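Long-range contact in YecR (Salmonella typhimurium, PDB 7BGL), which is of unknown function but is probably a lipoprotein, and forms part of a large assembly with other proteins: residues C[34-39]-C[94-99]. Numbering follows the deposited sequence.
Sequences VRLTYN and LSWQCR
Val34 pairs with Trp96, and Leu36 with Leu94, as hydrogen-bonded pairs of two antiparallel strands. Each pair is closed by two backbone bonds, among them Val34 N to Trp96 O and Leu36 N to Leu94 O, both 2.9 Å. Between them Arg35 faces Ser95 as a non-hydrogen-bonded pair, its CA 3.4 Å from Leu94 O in a CA-H...O contact.

Apolar packing follows on the face that carries Val34, Leu36, Leu94 and Trp96. Leu36 CD1 reaches the indole of Trp96 obliquely, 3.6 Å from NE1. Tyr38 turns the edge of its ring to Leu94, with CE1 3.8 Å from CG. Its own CG sits between the backbone N and the carbonyl carbon (chi1 52°), and the far end of the side chain comes near Leu94. Past Trp96, where the strand has ended, Cys98 SG touches Val34 CG2 at 3.6 Å. That sulfur is in a disulfide with Cys61, so the packing reaches a covalent link to helix 52-63.

On the other face the contact is thin: Arg35 NE lies 4.2 Å from Ser95 CB. The Arg35 guanidinium instead gives a hydrogen bond from NH2 to the backbone of another protein's chain.

Strands 33-41 and 87-97 are the central two of a four-stranded antiparallel sheet, whose outer strands are 23-28 and 76-82. Helix 52-63 packs against Leu36 and Trp96, and its His54 ring meets the indole.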
# COMPACT_ATOMS: atom_id res chain seq x y z
N VAL C 34 -81.89 -23.66 -58.59
CA VAL C 34 -82.12 -24.92 -59.28
C VAL C 34 -80.86 -25.26 -60.07
O VAL C 34 -80.31 -24.42 -60.77
CB VAL C 34 -83.34 -24.86 -60.21
CG1 VAL C 34 -83.45 -26.13 -61.03
CG2 VAL C 34 -84.61 -24.62 -59.41
N ARG C 35 -80.40 -26.50 -59.93
CA ARG C 35 -79.19 -26.96 -60.60
C ARG C 35 -79.50 -28.21 -61.41
O ARG C 35 -80.04 -29.18 -60.87
CB ARG C 35 -78.07 -27.25 -59.59
CG ARG C 35 -77.63 -26.04 -58.79
CD ARG C 35 -76.12 -25.87 -58.85
NE ARG C 35 -75.70 -24.57 -58.34
CZ ARG C 35 -75.47 -24.30 -57.06
NH1 ARG C 35 -75.62 -25.23 -56.13
NH2 ARG C 35 -75.09 -23.08 -56.71
N LEU C 36 -79.15 -28.18 -62.69
CA LEU C 36 -79.29 -29.32 -63.58
C LEU C 36 -77.91 -29.78 -64.02
O LEU C 36 -76.97 -28.99 -64.09
CB LEU C 36 -80.14 -28.97 -64.81
CG LEU C 36 -81.33 -28.03 -64.57
CD1 LEU C 36 -82.02 -27.70 -65.88
CD2 LEU C 36 -82.31 -28.65 -63.59
N THR C 37 -77.78 -31.07 -64.31
CA THR C 37 -76.50 -31.65 -64.69
C THR C 37 -76.65 -32.51 -65.93
O THR C 37 -77.68 -33.16 -66.13
CB THR C 37 -75.90 -32.48 -63.55
OG1 THR C 37 -76.81 -33.53 -63.19
CG2 THR C 37 -75.63 -31.61 -62.33
N TYR C 38 -75.61 -32.52 -66.75
CA TYR C 38 -75.53 -33.42 -67.89
C TYR C 38 -74.10 -33.92 -68.04
O TYR C 38 -73.16 -33.37 -67.46
CB TYR C 38 -76.03 -32.76 -69.19
CG TYR C 38 -75.39 -31.43 -69.53
CD1 TYR C 38 -75.84 -30.26 -68.95
CD2 TYR C 38 -74.36 -31.35 -70.46
CE1 TYR C 38 -75.27 -29.04 -69.26
CE2 TYR C 38 -73.79 -30.14 -70.78
CZ TYR C 38 -74.24 -28.99 -70.18
OH TYR C 38 -73.67 -27.78 -70.50
N ASN C 39 -73.95 -35.00 -68.81
CA ASN C 39 -72.69 -35.71 -68.91
C ASN C 39 -72.07 -35.54 -70.29
O ASN C 39 -72.77 -35.35 -71.29
CB ASN C 39 -72.89 -37.21 -68.62
CG ASN C 39 -73.51 -37.46 -67.27
OD1 ASN C 39 -73.51 -36.59 -66.40
ND2 ASN C 39 -74.06 -38.66 -67.08
N LEU C 94 -75.84 -26.50 -64.97
CA LEU C 94 -76.57 -25.30 -65.34
C LEU C 94 -77.34 -24.81 -64.12
O LEU C 94 -78.07 -25.59 -63.49
CB LEU C 94 -77.53 -25.57 -66.50
CG LEU C 94 -76.88 -25.94 -67.84
CD1 LEU C 94 -77.95 -26.29 -68.87
CD2 LEU C 94 -76.00 -24.81 -68.34
N SER C 95 -77.17 -23.54 -63.78
CA SER C 95 -77.78 -22.96 -62.59
C SER C 95 -78.88 -21.98 -62.99
O SER C 95 -78.76 -21.27 -63.99
CB SER C 95 -76.74 -22.25 -61.73
OG SER C 95 -76.03 -21.28 -62.48
N TRP C 96 -79.95 -21.96 -62.21
CA TRP C 96 -81.08 -21.07 -62.43
C TRP C 96 -81.52 -20.49 -61.10
O TRP C 96 -81.53 -21.19 -60.08
CB TRP C 96 -82.25 -21.81 -63.09
CG TRP C 96 -81.87 -22.60 -64.30
CD1 TRP C 96 -81.18 -23.78 -64.33
CD2 TRP C 96 -82.15 -22.28 -65.67
NE1 TRP C 96 -81.01 -24.21 -65.62
CE2 TRP C 96 -81.61 -23.31 -66.46
CE3 TRP C 96 -82.82 -21.23 -66.30
CZ2 TRP C 96 -81.70 -23.31 -67.85
CZ3 TRP C 96 -82.92 -21.23 -67.68
CH2 TRP C 96 -82.36 -22.26 -68.44
N GLN C 97 -81.87 -19.21 -61.11
CA GLN C 97 -82.33 -18.50 -59.92
C GLN C 97 -83.82 -18.20 -60.09
O GLN C 97 -84.19 -17.30 -60.86
CB GLN C 97 -81.53 -17.22 -59.70
CG GLN C 97 -81.81 -16.53 -58.38
CD GLN C 97 -82.62 -15.26 -58.55
OE1 GLN C 97 -82.58 -14.62 -59.61
NE2 GLN C 97 -83.35 -14.88 -57.51
N CYS C 98 -84.66 -18.95 -59.39
CA CYS C 98 -86.10 -18.74 -59.49
C CYS C 98 -86.47 -17.36 -58.96
O CYS C 98 -85.95 -16.90 -57.94
CB CYS C 98 -86.85 -19.82 -58.72
SG CYS C 98 -86.42 -21.52 -59.16
N ARG C 99 -87.39 -16.70 -59.67
CA ARG C 99 -87.82 -15.36 -59.29
C ARG C 99 -89.31 -15.17 -59.51
O ARG C 99 -90.13 -15.95 -59.03
CB ARG C 99 -87.03 -14.30 -60.06
CG ARG C 99 -85.61 -14.10 -59.56
CD ARG C 99 -84.98 -12.85 -60.17
NE ARG C 99 -84.86 -12.95 -61.62
CZ ARG C 99 -84.31 -12.02 -62.39
NH1 ARG C 99 -83.81 -10.91 -61.87
NH2 ARG C 99 -84.26 -12.21 -63.70